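BLUF domain-containing protein (Acinetobacter baumannii, PDB 6W6Z) probably senses blue light through a flavin bound in its BLUF domain, the ground state here holding flavin mononucleotide. Local coordinates at residues A[4-9]-A[48-53]. Residues are numbered along the deposited sequence; the frame is centred on the assembly and turned at random.
With FMN (flavin mononucleotide), chain B.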
loop_
_atom_site.group_PDB
_atom_site.type_symbol
_atom_site.label_atom_id
_atom_site.label_comp_id
_atom_site.label_asym_id
_atom_site.label_seq_id
_atom_site.Cartn_x
_atom_site.Cartn_y
_atom_site.Cartn_z
ATOM N N ARG A 4 2.968 1.892 12.683
ATOM C CA ARG A 4 3.110 1.763 11.225
ATOM C C ARG A 4 3.380 0.285 10.928
ATOM O O ARG A 4 4.287 -0.284 11.545
ATOM C CB ARG A 4 4.223 2.689 10.731
ATOM C CG ARG A 4 4.378 2.622 9.220
ATOM C CD ARG A 4 5.128 3.775 8.586
ATOM N NE ARG A 4 4.580 5.018 9.108
ATOM C CZ ARG A 4 5.231 5.857 9.895
ATOM N NH1 ARG A 4 6.494 5.631 10.201
ATOM N NH2 ARG A 4 4.616 6.941 10.350
ATOM N N LEU A 5 2.645 -0.299 9.993
ATOM C CA LEU A 5 2.834 -1.714 9.569
ATOM C C LEU A 5 3.069 -1.687 8.069
ATOM O O LEU A 5 2.251 -1.070 7.351
ATOM C CB LEU A 5 1.601 -2.555 9.926
ATOM C CG LEU A 5 1.722 -4.058 9.635
ATOM C CD1 LEU A 5 0.878 -4.879 10.615
ATOM C CD2 LEU A 5 1.369 -4.397 8.193
ATOM N N CYS A 6 4.117 -2.361 7.610
ATOM C CA CYS A 6 4.502 -2.387 6.180
ATOM C C CYS A 6 4.560 -3.840 5.737
ATOM O O CYS A 6 5.101 -4.683 6.487
ATOM C CB CYS A 6 5.849 -1.705 5.906
ATOM S SG CYS A 6 5.901 0.042 6.411
ATOM N N TYR A 7 4.094 -4.108 4.532
ATOM C CA TYR A 7 4.213 -5.440 3.923
ATOM C C TYR A 7 4.292 -5.277 2.421
ATOM O O TYR A 7 3.925 -4.246 1.830
ATOM C CB TYR A 7 3.064 -6.348 4.384
ATOM C CG TYR A 7 1.785 -6.024 3.663
ATOM C CD1 TYR A 7 1.514 -6.589 2.425
ATOM C CD2 TYR A 7 0.910 -5.068 4.161
ATOM C CE1 TYR A 7 0.372 -6.236 1.717
ATOM C CE2 TYR A 7 -0.249 -4.733 3.469
ATOM C CZ TYR A 7 -0.506 -5.307 2.236
ATOM O OH TYR A 7 -1.604 -4.928 1.523
ATOM N N ALA A 8 4.768 -6.334 1.780
ATOM C CA ALA A 8 4.736 -6.401 0.322
ATOM C C ALA A 8 4.048 -7.716 -0.064
ATOM O O ALA A 8 3.959 -8.662 0.778
ATOM C CB ALA A 8 6.134 -6.242 -0.250
ATOM N N SER A 9 3.475 -7.752 -1.254
ATOM C CA SER A 9 2.677 -8.915 -1.737
ATOM C C SER A 9 2.797 -9.024 -3.257
ATOM O O SER A 9 3.187 -8.046 -3.911
ATOM C CB SER A 9 1.219 -8.807 -1.343
ATOM O OG SER A 9 0.605 -7.735 -2.044
ATOM N N ALA A 48 3.001 -6.400 -8.277
ATOM C CA ALA A 48 3.231 -6.536 -6.822
ATOM C C ALA A 48 2.819 -5.262 -6.107
ATOM O O ALA A 48 2.751 -4.200 -6.758
ATOM C CB ALA A 48 4.684 -6.884 -6.561
ATOM N N PHE A 49 2.525 -5.400 -4.822
ATOM C CA PHE A 49 2.130 -4.275 -3.942
ATOM C C PHE A 49 3.145 -4.068 -2.828
ATOM O O PHE A 49 3.794 -4.974 -2.326
ATOM C CB PHE A 49 0.774 -4.558 -3.312
ATOM C CG PHE A 49 -0.378 -4.689 -4.251
ATOM C CD1 PHE A 49 -0.986 -3.548 -4.793
ATOM C CD2 PHE A 49 -0.915 -5.939 -4.549
ATOM C CE1 PHE A 49 -2.106 -3.669 -5.598
ATOM C CE2 PHE A 49 -2.008 -6.047 -5.399
ATOM C CZ PHE A 49 -2.614 -4.907 -5.908
ATOM N N PHE A 50 3.158 -2.851 -2.334
ATOM C CA PHE A 50 3.783 -2.492 -1.057
ATOM C C PHE A 50 2.740 -1.653 -0.354
ATOM O O PHE A 50 2.153 -0.813 -1.046
ATOM C CB PHE A 50 5.100 -1.738 -1.227
ATOM C CG PHE A 50 5.576 -1.133 0.077
ATOM C CD1 PHE A 50 5.046 0.059 0.565
ATOM C CD2 PHE A 50 6.457 -1.834 0.884
ATOM C CE1 PHE A 50 5.447 0.572 1.790
ATOM C CE2 PHE A 50 6.879 -1.308 2.105
ATOM C CZ PHE A 50 6.351 -0.126 2.572
ATOM N N GLN A 51 2.435 -1.948 0.900
ATOM C CA GLN A 51 1.498 -1.082 1.626
ATOM C C GLN A 51 2.067 -0.721 2.984
ATOM O O GLN A 51 2.678 -1.576 3.665
ATOM C CB GLN A 51 0.125 -1.729 1.743
ATOM C CG GLN A 51 -0.918 -0.751 2.228
ATOM C CD GLN A 51 -2.311 -1.323 2.253
ATOM O OE1 GLN A 51 -2.508 -2.500 2.570
ATOM N NE2 GLN A 51 -3.286 -0.501 1.868
ATOM N N CYS A 52 1.798 0.501 3.414
ATOM C CA CYS A 52 2.061 0.935 4.797
ATOM C C CYS A 52 0.738 1.403 5.393
ATOM O O CYS A 52 0.013 2.143 4.706
ATOM C CB CYS A 52 3.193 1.955 4.728
ATOM S SG CYS A 52 3.270 3.067 6.149
ATOM N N LEU A 53 0.373 0.867 6.567
ATOM C CA LEU A 53 -0.823 1.239 7.346
ATOM C C LEU A 53 -0.370 1.968 8.610
ATOM O O LEU A 53 0.546 1.450 9.292
ATOM C CB LEU A 53 -1.608 -0.021 7.717
ATOM C CG LEU A 53 -2.024 -0.934 6.552
ATOM C CD1 LEU A 53 -2.606 -2.234 7.078
ATOM C CD2 LEU A 53 -3.017 -0.219 5.656
HETATM N N1 FMN B . -9.067 -2.590 2.893
HETATM C C2 FMN B . -9.104 -1.550 3.743
HETATM O O2 FMN B . -10.158 -1.398 4.439
HETATM N N3 FMN B . -8.026 -0.769 3.966
HETATM C C4 FMN B . -6.869 -0.919 3.302
HETATM O O4 FMN B . -5.897 -0.188 3.473
HETATM C C4A FMN B . -6.779 -1.988 2.315
HETATM N N5 FMN B . -5.699 -2.211 1.595
HETATM C C5A FMN B . -5.689 -3.275 0.753
HETATM C C6 FMN B . -4.552 -3.484 0.006
HETATM C C7 FMN B . -4.463 -4.570 -0.847
HETATM C C7M FMN B . -3.203 -4.728 -1.641
HETATM C C8 FMN B . -5.628 -5.435 -1.100
HETATM C C8M FMN B . -5.484 -6.578 -2.094
HETATM C C9 FMN B . -6.768 -5.222 -0.342
HETATM C C9A FMN B . -6.839 -4.149 0.538
HETATM N N10 FMN B . -7.990 -3.866 1.263
HETATM C C10 FMN B . -7.967 -2.820 2.165
HETATM C "C1'" FMN B . -9.255 -4.664 1.132
HETATM C "C2'" FMN B . -9.494 -5.735 2.172
HETATM O "O2'" FMN B . -8.635 -6.850 1.887
HETATM C "C3'" FMN B . -10.980 -6.169 2.070
HETATM O "O3'" FMN B . -11.375 -6.387 0.711
HETATM C "C4'" FMN B . -11.952 -5.116 2.563
HETATM O "O4'" FMN B . -11.591 -4.714 3.905
HETATM C "C5'" FMN B . -13.395 -5.678 2.594
HETATM O "O5'" FMN B . -13.559 -6.790 3.500
HETATM P P FMN B . -15.008 -7.517 3.794
HETATM O O1P FMN B . -15.017 -8.672 2.809
HETATM O O2P FMN B . -14.866 -7.900 5.256
HETATM O O3P FMN B . -16.099 -6.501 3.511
#
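Tyr7 and Gln51, neighbours on adjacent strands, form a polar relay to the flavin: Tyr7 OH donates to Gln51 OE1 at 2.8 Å. Gln51 NE2 in turn donates a hydrogen bond to FMN N5 at 3.0 Å. This Tyr-Gln-flavin chain is the signature of BLUF photoreceptors, in which light is generally thought to rearrange these same hydrogen bonds. Gln51 NE2 reaches FMN O4 as well, but weakly. The hydroxyl of Tyr7 approaches from above the Gln51 carbonyl plane, 39° out of it, and ring and amide are turned 74° against each other. Gln51 has CG anti to the backbone N (chi1 -168°) and an extended chain, which carries its amide to the flavin, while its CB packs against Tyr7 CE2 at 3.5 Å.

Segments 4-9 and 48-53 are antiparallel interior neighbours in the sheet of the ferredoxin-like BLUF domain, paired through Leu5-Leu53, Tyr7-Gln51 and Ser9-Phe49, each joined by two backbone hydrogen bonds. These pairs place their side chains on the flavin side of the sheet, where helix 57-67 covers Leu5 and Tyr7. Phe49 lays its ring face beneath the flavin methyl C7M, which sits 3.8 Å above the ring centre; Ser9 OG meets the edge of that ring and is hydrogen-bonded to His73.

Cys6, Ala8, Phe50 and Cys52 lie on the opposite face, where helix 125-134 packs on Phe50 and Cys52, and Phe50 meets Phe128 edge-to-face. Arg4 runs past Cys52 to a salt bridge with Glu54 and a hydrogen bond to Tyr82. Cys6 SG lies obliquely beside the Phe50 ring and touches Cys52 CB at 3.7 Å.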